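PDB 3NI7: bacterial regulatory proteins, TetR family from Nitrosomonas europaea, which probably binds DNA as a transcriptional regulator, through a predicted helix-turn-helix motif near its N-terminus. Local coordinates for residues D63-K68 with I88-D93. Numbering follows the deposited sequence.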
loop_
_atom_site.group_PDB
_atom_site.type_symbol
_atom_site.label_atom_id
_atom_site.label_comp_id
_atom_site.label_asym_id
_atom_site.label_seq_id
_atom_site.Cartn_x
_atom_site.Cartn_y
_atom_site.Cartn_z
ATOM N N ASP A 63 11.964 7.239 12.546
ATOM C CA ASP A 63 11.443 8.582 12.440
ATOM C C ASP A 63 12.451 9.563 13.029
ATOM O O ASP A 63 12.564 10.688 12.543
ATOM C CB ASP A 63 10.104 8.700 13.169
ATOM C CG ASP A 63 9.012 7.875 12.519
ATOM O OD1 ASP A 63 9.262 7.300 11.438
ATOM O OD2 ASP A 63 7.903 7.798 13.088
ATOM N N SER A 64 13.176 9.167 14.072
ATOM C CA SER A 64 14.088 10.119 14.686
ATOM C C SER A 64 15.372 10.284 13.866
ATOM O O SER A 64 15.983 11.347 13.892
ATOM C CB SER A 64 14.454 9.689 16.074
ATOM O OG SER A 64 15.650 8.952 15.923
ATOM N N ARG A 65 15.807 9.239 13.162
ATOM C CA ARG A 65 16.932 9.403 12.206
ATOM C C ARG A 65 16.547 10.434 11.168
ATOM O O ARG A 65 17.250 11.412 10.913
ATOM C CB ARG A 65 17.362 8.068 11.553
ATOM C CG ARG A 65 18.403 7.260 12.441
ATOM C CD ARG A 65 19.787 8.018 12.571
ATOM N NE ARG A 65 20.356 8.392 11.234
ATOM C CZ ARG A 65 20.359 9.613 10.658
ATOM N NH1 ARG A 65 20.898 9.749 9.450
ATOM N NH2 ARG A 65 19.858 10.703 11.251
HETATM N N MSE A 66 15.361 10.234 10.650
HETATM C CA MSE A 66 14.772 11.169 9.732
HETATM C C MSE A 66 14.710 12.585 10.302
HETATM O O MSE A 66 14.939 13.558 9.637
HETATM C CB MSE A 66 13.381 10.687 9.419
HETATM C CG MSE A 66 12.828 11.232 8.188
HETATM SE SE MSE A 66 11.467 10.030 7.474
HETATM C CE MSE A 66 9.953 10.793 8.404
ATOM N N LEU A 67 14.392 12.698 11.573
ATOM C CA LEU A 67 14.297 14.021 12.194
ATOM C C LEU A 67 15.657 14.692 12.305
ATOM O O LEU A 67 15.760 15.886 12.065
ATOM C CB LEU A 67 13.672 13.912 13.580
ATOM C CG LEU A 67 13.555 15.200 14.403
ATOM C CD1 LEU A 67 12.706 16.184 13.643
ATOM C CD2 LEU A 67 12.991 14.970 15.812
ATOM N N LYS A 68 16.683 13.925 12.699
ATOM C CA LYS A 68 18.053 14.455 12.863
ATOM C C LYS A 68 18.527 14.967 11.518
ATOM O O LYS A 68 19.101 16.053 11.397
ATOM C CB LYS A 68 19.020 13.392 13.387
ATOM N N ILE A 88 13.150 9.773 3.023
ATOM C CA ILE A 88 12.524 8.462 2.993
ATOM C C ILE A 88 13.629 7.442 3.060
ATOM O O ILE A 88 13.562 6.438 3.810
ATOM C CB ILE A 88 11.623 8.225 1.780
ATOM C CG1 ILE A 88 10.370 9.128 1.866
ATOM C CG2 ILE A 88 11.152 6.782 1.781
ATOM C CD1 ILE A 88 9.524 9.151 0.536
HETATM N N MSE A 89 14.698 7.743 2.360
HETATM C CA MSE A 89 15.821 6.825 2.367
HETATM C C MSE A 89 16.420 6.663 3.762
HETATM O O MSE A 89 16.604 5.544 4.184
HETATM C CB MSE A 89 16.879 7.210 1.301
HETATM C CG MSE A 89 16.477 6.862 -0.149
HETATM SE SE MSE A 89 15.519 5.137 -0.392
HETATM C CE MSE A 89 16.766 3.855 0.480
ATOM N N ILE A 90 16.654 7.753 4.495
ATOM C CA ILE A 90 17.121 7.651 5.894
ATOM C C ILE A 90 16.193 6.745 6.681
ATOM O O ILE A 90 16.593 5.873 7.421
ATOM C CB ILE A 90 17.136 8.996 6.616
ATOM C CG1 ILE A 90 18.210 9.913 6.065
ATOM C CG2 ILE A 90 17.477 8.776 8.034
ATOM C CD1 ILE A 90 19.592 9.548 6.537
ATOM N N TRP A 91 14.923 6.940 6.496
ATOM C CA TRP A 91 13.964 6.122 7.211
ATOM C C TRP A 91 14.186 4.653 6.847
ATOM O O TRP A 91 14.225 3.791 7.724
ATOM C CB TRP A 91 12.562 6.555 6.804
ATOM C CG TRP A 91 11.498 6.125 7.667
ATOM C CD1 TRP A 91 11.233 6.593 8.890
ATOM C CD2 TRP A 91 10.467 5.192 7.348
ATOM N NE1 TRP A 91 10.104 5.984 9.401
ATOM C CE2 TRP A 91 9.618 5.112 8.472
ATOM C CE3 TRP A 91 10.175 4.413 6.216
ATOM C CZ2 TRP A 91 8.518 4.273 8.523
ATOM C CZ3 TRP A 91 9.092 3.573 6.248
ATOM C CH2 TRP A 91 8.268 3.499 7.407
ATOM N N LEU A 92 14.335 4.353 5.556
ATOM C CA LEU A 92 14.445 2.933 5.186
ATOM C C LEU A 92 15.789 2.324 5.546
ATOM O O LEU A 92 15.860 1.153 5.915
ATOM C CB LEU A 92 14.106 2.723 3.750
ATOM C CG LEU A 92 12.602 2.897 3.474
ATOM C CD1 LEU A 92 12.388 3.385 2.034
ATOM C CD2 LEU A 92 11.854 1.600 3.715
ATOM N N ASP A 93 16.832 3.139 5.508
ATOM C CA ASP A 93 18.132 2.713 5.970
ATOM C C ASP A 93 18.094 2.382 7.478
ATOM O O ASP A 93 18.608 1.362 7.932
ATOM C CB ASP A 93 19.180 3.781 5.663
ATOM C CG ASP A 93 19.564 3.812 4.183
ATOM O OD1 ASP A 93 19.015 3.012 3.376
ATOM O OD2 ASP A 93 20.415 4.655 3.819
#
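Trp91 meets both Met66 and Asp63, and its side chain shows how a buried indole can serve two neighbours at once. At its root, CB lies 3.7 Å from SE of Met66, a selenomethionine in this crystal. With CG anti to the backbone N (chi1 -163°), the ring starts out beside the selenium, which also lies near CG and CD1. Measured to the centroid of the five-membered ring the selenium is 4.4 Å away, an oblique Met-aromatic contact. At the edge of the five-membered ring, NE1 donates a hydrogen bond to OD1 of Asp63, near the ring plane, over 2.6 Å, somewhat bent at 146°. The carboxylate lies nearly coplanar with the indole, and its oxygen is approached almost along the C-O axis. OD2 of Asp63 forms a salt bridge with Arg124, so the carboxylate is held by both oxygens, and Tyr156 and Phe160 meet the Trp91 ring from helix 149-164. A phenylalanine in place of Trp91 would probably leave OD1 of Asp63 without its indole donor, although Arg124 would remain.

One step back along helix 80-96, Ile90 points toward the partner helix. Its CG2 packs 3.6 Å from CB of Arg65 and over the rim of one guanidinium face, while CD1 approaches NH1. The segment axes come within 8.1 Å at 140°, and the CA atoms of Met66 and Trp91 are the nearest pair across the two segments. This roughly antiparallel packing of helices 51-69 and 80-96 belongs to the all-helical architecture of TetR-family regulators, on the C-terminal side of the predicted DNA-binding motif.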